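Local coordinates for 6-aminohexanoate-cyclic-dimer hydrolase (Arthrobacter sp., PDB 3A2Q), which hydrolyses the cyclic dimer of 6-aminohexanoate, a nylon-6 by-product, to the linear dimer as a member of the amidase family, at residues Val262-Pro267 with Ala280-Ala285; Phe271-Glu276 with Ile385-Thr390. The protein carries 1 engineered substitution. All blocks are in the same frame, centred on the assembly; numbering follows the deposited sequence.

Contact 1: Val262-Pro267 with Ala280-Ala285; sequences VLTHNP and AARGAA
The guanidinium of R282 leaves its helix to meet T264, with NH2 2.9 Å from OG1. CG of R282 is anti to the backbone N (chi1 179°), and bends at chi2 and chi3 fold the rest of the chain, which crosses the side chains of V262 and T264 at about a right angle. In T264, chi1 of 53° sets OG1 between the backbone N and the carbonyl carbon. OG1 lies at the guanidinium edge, tilted somewhat out of the plane, and the N-H...O angle of 145° makes the bond somewhat bent. A water joins the same two residues, 3.0 Å from OG1 of T264, and accepts from NE of R282. The contact lies in a beta-alpha-beta crossover: the chain leaves the mixed sheet at the end of strand 259-262, forms helix 275-290 and re-enters as the neighbouring parallel strand 294-297, whose D297 forms a salt bridge with NH1 of R282. That carboxylate probably holds the guanidinium more firmly than the threonine does. NH1 of R282 also passes 3.7 Å from CG1 of V262. CG2 of V262, anti to its backbone N, instead meets CB of A285 at 3.9 Å, while CG2 of T264 packs against NH2 of R282 at 3.8 Å and, more loosely, against CB of A281.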
loop_
_atom_site.group_PDB
_atom_site.type_symbol
_atom_site.label_atom_id
_atom_site.label_comp_id
_atom_site.label_asym_id
_atom_site.label_seq_id
_atom_site.Cartn_x
_atom_site.Cartn_y
_atom_site.Cartn_z
ATOM N N VAL A 262 -8.797 2.282 21.232
ATOM C CA VAL A 262 -7.434 1.843 20.971
ATOM C C VAL A 262 -7.304 0.355 21.259
ATOM O O VAL A 262 -7.861 -0.160 22.231
ATOM C CB VAL A 262 -6.405 2.646 21.818
ATOM C CG1 VAL A 262 -6.744 2.553 23.288
ATOM C CG2 VAL A 262 -4.997 2.120 21.567
ATOM N N LEU A 263 -6.588 -0.338 20.381
ATOM C CA LEU A 263 -6.374 -1.771 20.505
ATOM C C LEU A 263 -4.886 -2.044 20.691
ATOM O O LEU A 263 -4.073 -1.695 19.828
ATOM C CB LEU A 263 -6.872 -2.478 19.241
ATOM C CG LEU A 263 -6.636 -3.991 19.142
ATOM C CD1 LEU A 263 -7.373 -4.707 20.269
ATOM C CD2 LEU A 263 -7.124 -4.500 17.782
ATOM N N THR A 264 -4.524 -2.667 21.810
ATOM C CA THR A 264 -3.122 -2.972 22.062
ATOM C C THR A 264 -2.834 -4.429 22.429
ATOM O O THR A 264 -1.917 -4.729 23.195
ATOM C CB THR A 264 -2.528 -2.029 23.129
ATOM O OG1 THR A 264 -3.339 -2.052 24.307
ATOM C CG2 THR A 264 -2.462 -0.604 22.585
ATOM N N HIS A 265 -3.640 -5.334 21.884
ATOM C CA HIS A 265 -3.441 -6.768 22.076
ATOM C C HIS A 265 -4.052 -7.423 20.842
ATOM O O HIS A 265 -4.742 -6.755 20.069
ATOM C CB HIS A 265 -4.116 -7.280 23.364
ATOM C CG HIS A 265 -5.609 -7.385 23.286
ATOM N ND1 HIS A 265 -6.440 -6.287 23.321
ATOM C CD2 HIS A 265 -6.418 -8.466 23.182
ATOM C CE1 HIS A 265 -7.698 -6.686 23.242
ATOM N NE2 HIS A 265 -7.711 -8.004 23.157
ATOM N N ASN A 266 -3.769 -8.702 20.626
ATOM C CA ASN A 266 -4.336 -9.413 19.483
ATOM C C ASN A 266 -5.654 -10.028 19.938
ATOM O O ASN A 266 -5.661 -11.034 20.642
ATOM C CB ASN A 266 -3.390 -10.508 19.004
ATOM C CG ASN A 266 -4.033 -11.408 17.970
ATOM O OD1 ASN A 266 -5.058 -11.061 17.386
ATOM N ND2 ASN A 266 -3.429 -12.564 17.731
ATOM N N PRO A 267 -6.787 -9.436 19.529
ATOM C CA PRO A 267 -8.114 -9.926 19.911
ATOM C C PRO A 267 -8.452 -11.342 19.483
ATOM O O PRO A 267 -9.360 -11.954 20.043
ATOM C CB PRO A 267 -9.060 -8.893 19.302
ATOM C CG PRO A 267 -8.311 -8.383 18.129
ATOM C CD PRO A 267 -6.890 -8.289 18.607
ATOM N N ALA A 280 3.723 1.612 20.607
ATOM C CA ALA A 280 3.684 2.709 19.645
ATOM C C ALA A 280 2.247 3.182 19.504
ATOM O O ALA A 280 1.973 4.379 19.490
ATOM C CB ALA A 280 4.219 2.245 18.286
ATOM N N ALA A 281 1.327 2.231 19.396
ATOM C CA ALA A 281 -0.088 2.565 19.267
ATOM C C ALA A 281 -0.571 3.228 20.557
ATOM O O ALA A 281 -1.318 4.209 20.526
ATOM C CB ALA A 281 -0.894 1.305 18.988
ATOM N N ARG A 282 -0.138 2.692 21.693
ATOM C CA ARG A 282 -0.527 3.249 22.985
ATOM C C ARG A 282 -0.053 4.702 23.076
ATOM O O ARG A 282 -0.800 5.586 23.498
ATOM C CB ARG A 282 0.074 2.402 24.116
ATOM C CG ARG A 282 -0.241 2.886 25.528
ATOM C CD ARG A 282 -1.736 2.983 25.782
ATOM N NE ARG A 282 -2.404 1.687 25.704
ATOM C CZ ARG A 282 -3.708 1.511 25.892
ATOM N NH1 ARG A 282 -4.487 2.550 26.171
ATOM N NH2 ARG A 282 -4.236 0.299 25.799
ATOM N N GLY A 283 1.186 4.938 22.658
ATOM C CA GLY A 283 1.748 6.277 22.684
ATOM C C GLY A 283 0.957 7.256 21.836
ATOM O O GLY A 283 0.781 8.411 22.219
ATOM N N ALA A 284 0.488 6.800 20.677
ATOM C CA ALA A 284 -0.294 7.647 19.784
ATOM C C ALA A 284 -1.648 7.941 20.423
ATOM O O ALA A 284 -2.176 9.043 20.294
ATOM C CB ALA A 284 -0.488 6.954 18.434
ATOM N N ALA A 285 -2.201 6.943 21.104
ATOM C CA ALA A 285 -3.488 7.083 21.776
ATOM C C ALA A 285 -3.368 8.120 22.892
ATOM O O ALA A 285 -4.269 8.922 23.098
ATOM C CB ALA A 285 -3.926 5.741 22.353
HETATM O O HOH W 1 -0.899 -1.086 25.848
#

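Contact 2: Phe271-Glu276 with Ile385-Thr390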
loop_
_atom_site.group_PDB
_atom_site.type_symbol
_atom_site.label_atom_id
_atom_site.label_comp_id
_atom_site.label_asym_id
_atom_site.label_seq_id
_atom_site.Cartn_x
_atom_site.Cartn_y
_atom_site.Cartn_z
ATOM N N PHE A 271 -1.783 -15.384 18.653
ATOM C CA PHE A 271 -0.379 -14.992 18.735
ATOM C C PHE A 271 -0.321 -13.720 19.568
ATOM O O PHE A 271 -1.308 -12.996 19.660
ATOM C CB PHE A 271 0.259 -14.792 17.345
ATOM C CG PHE A 271 -0.349 -13.683 16.534
ATOM C CD1 PHE A 271 -0.134 -12.349 16.872
ATOM C CD2 PHE A 271 -1.144 -13.977 15.430
ATOM C CE1 PHE A 271 -0.709 -11.323 16.126
ATOM C CE2 PHE A 271 -1.722 -12.965 14.678
ATOM C CZ PHE A 271 -1.505 -11.632 15.027
ATOM N N ALA A 272 0.821 -13.459 20.194
ATOM C CA ALA A 272 0.953 -12.279 21.037
ATOM C C ALA A 272 1.402 -11.055 20.254
ATOM O O ALA A 272 2.366 -11.107 19.489
ATOM C CB ALA A 272 1.934 -12.558 22.178
ATOM N N LEU A 273 0.695 -9.950 20.442
ATOM C CA LEU A 273 1.065 -8.725 19.761
ATOM C C LEU A 273 2.422 -8.285 20.313
ATOM O O LEU A 273 2.621 -8.244 21.531
ATOM C CB LEU A 273 0.023 -7.632 20.021
ATOM C CG LEU A 273 0.366 -6.233 19.498
ATOM C CD1 LEU A 273 0.461 -6.265 17.977
ATOM C CD2 LEU A 273 -0.702 -5.246 19.947
ATOM N N ASP A 274 3.353 -7.979 19.416
ATOM C CA ASP A 274 4.679 -7.519 19.815
ATOM C C ASP A 274 4.539 -6.298 20.729
ATOM O O ASP A 274 3.882 -5.325 20.371
ATOM C CB ASP A 274 5.496 -7.128 18.588
ATOM C CG ASP A 274 6.849 -6.551 18.953
ATOM O OD1 ASP A 274 7.747 -7.328 19.327
ATOM O OD2 ASP A 274 7.012 -5.316 18.881
ATOM N N PRO A 275 5.173 -6.332 21.912
ATOM C CA PRO A 275 5.118 -5.230 22.882
ATOM C C PRO A 275 5.496 -3.855 22.337
ATOM O O PRO A 275 4.892 -2.847 22.715
ATOM C CB PRO A 275 6.076 -5.683 23.988
ATOM C CG PRO A 275 6.043 -7.188 23.882
ATOM C CD PRO A 275 6.037 -7.423 22.400
ATOM N N GLU A 276 6.499 -3.804 21.466
ATOM C CA GLU A 276 6.932 -2.527 20.913
ATOM C C GLU A 276 5.904 -1.981 19.938
ATOM O O GLU A 276 5.702 -0.777 19.868
ATOM C CB GLU A 276 8.305 -2.658 20.243
ATOM C CG GLU A 276 9.372 -3.205 21.200
ATOM C CD GLU A 276 10.794 -2.968 20.729
ATOM O OE1 GLU A 276 11.023 -2.895 19.505
ATOM O OE2 GLU A 276 11.689 -2.871 21.597
ATOM N N ILE A 385 -7.540 3.041 16.768
ATOM C CA ILE A 385 -6.094 3.204 16.725
ATOM C C ILE A 385 -5.514 1.836 17.066
ATOM O O ILE A 385 -5.891 1.230 18.071
ATOM C CB ILE A 385 -5.577 4.204 17.795
ATOM C CG1 ILE A 385 -6.407 5.485 17.780
ATOM C CG2 ILE A 385 -4.108 4.525 17.534
ATOM C CD1 ILE A 385 -6.409 6.202 16.460
ATOM N N LEU A 386 -4.612 1.341 16.227
ATOM C CA LEU A 386 -3.987 0.054 16.480
ATOM C C LEU A 386 -2.686 -0.025 15.696
ATOM O O LEU A 386 -2.482 0.731 14.747
ATOM C CB LEU A 386 -4.916 -1.091 16.060
ATOM C CG LEU A 386 -5.167 -1.323 14.563
ATOM C CD1 LEU A 386 -5.923 -2.632 14.387
ATOM C CD2 LEU A 386 -5.952 -0.167 13.960
ATOM N N PRO A 387 -1.769 -0.922 16.102
ATOM C CA PRO A 387 -0.498 -1.041 15.376
ATOM C C PRO A 387 -0.787 -1.442 13.934
ATOM O O PRO A 387 -1.771 -2.129 13.677
ATOM C CB PRO A 387 0.237 -2.150 16.137
ATOM C CG PRO A 387 -0.356 -2.087 17.516
ATOM C CD PRO A 387 -1.815 -1.827 17.262
ATOM N N THR A 388 0.047 -1.016 12.990
ATOM C CA THR A 388 -0.186 -1.399 11.604
ATOM C C THR A 388 0.190 -2.874 11.450
ATOM O O THR A 388 -0.561 -3.646 10.857
ATOM C CB THR A 388 0.641 -0.545 10.629
ATOM O OG1 THR A 388 0.337 0.835 10.836
ATOM C CG2 THR A 388 0.300 -0.905 9.180
ATOM N N VAL A 389 1.349 -3.258 11.984
ATOM C CA VAL A 389 1.786 -4.656 11.925
ATOM C C VAL A 389 1.881 -5.196 13.351
ATOM O O VAL A 389 1.930 -4.419 14.310
ATOM C CB VAL A 389 3.139 -4.814 11.191
ATOM C CG1 VAL A 389 3.006 -4.302 9.767
ATOM C CG2 VAL A 389 4.242 -4.074 11.932
ATOM N N THR A 390 1.914 -6.518 13.502
ATOM C CA THR A 390 1.929 -7.113 14.840
ATOM C C THR A 390 3.230 -7.753 15.302
ATOM O O THR A 390 3.282 -8.324 16.396
ATOM C CB THR A 390 0.832 -8.178 14.967
ATOM O OG1 THR A 390 1.242 -9.369 14.279
ATOM C CG2 THR A 390 -0.467 -7.677 14.351
HETATM O O HOH W 2 5.022 -10.901 17.732
#
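T390 meets F271 and L273 through its side chain and D274 through its carbonyl oxygen. The one direct hydrogen bond between the segments runs from the backbone N of D274 to O of T390, 3.0 Å long and nearly straight at 164°, with the donor tilted 32° from the carbonyl plane. A water donates to O of A272 and, weakly, to the same O of T390. D274 is also the N-cap of helix 275-290: its OD2 accepts from the backbone N of C277 and, in a weak bond, from that of E276. The apolar contacts centre on L273. Its CG is anti to the backbone N (chi1 173°), and from there CD1 lies 3.6 Å from both CA and CB of T390, while CD2 touches CG of P387 at 4.0 Å, at the end of strand 383-387. The F271 ring crosses the T390 side chain at about a right angle, bringing CE1 to 3.3 Å from OG1 and 3.7 Å from CB of T390. An alanine in place of F271 would probably open a gap beside T390, leaving its OG1 and CB without the ring that packs on them. OG1 of T390 has its hydrogen bond with O of Q420, which implies that the ring packs against a hydroxyl already engaged in a polar bond, while the backbone bond from D274 joins the N-cap residue of the helix to the loop that follows strand 383-387.

Going from the N terminus, 262-267 starts on the last residue of strand 259-262 and runs into the loop beyond it. Segment 271-276 then leads into helix 275-290, 280-285 continues that helix, and 385-390 ends strand 383-387. Contact 1 closes a short loop, with 12 residues between its segments; contact 2 closes a long one of 108 residues. The two loops cross, since 271-276 lies between the segments of contact 1 and 280-285 between those of contact 2. The centres of contacts 1 and 2 are about 7 Å apart, and they meet directly: N of L263 is 2.9 Å from O of I385, and ND2 of N266 hydrogen-bonds O of F271. Together they tie helix 275-290 and its leading loop to the neighbouring parallel strands 259-262 and 383-387.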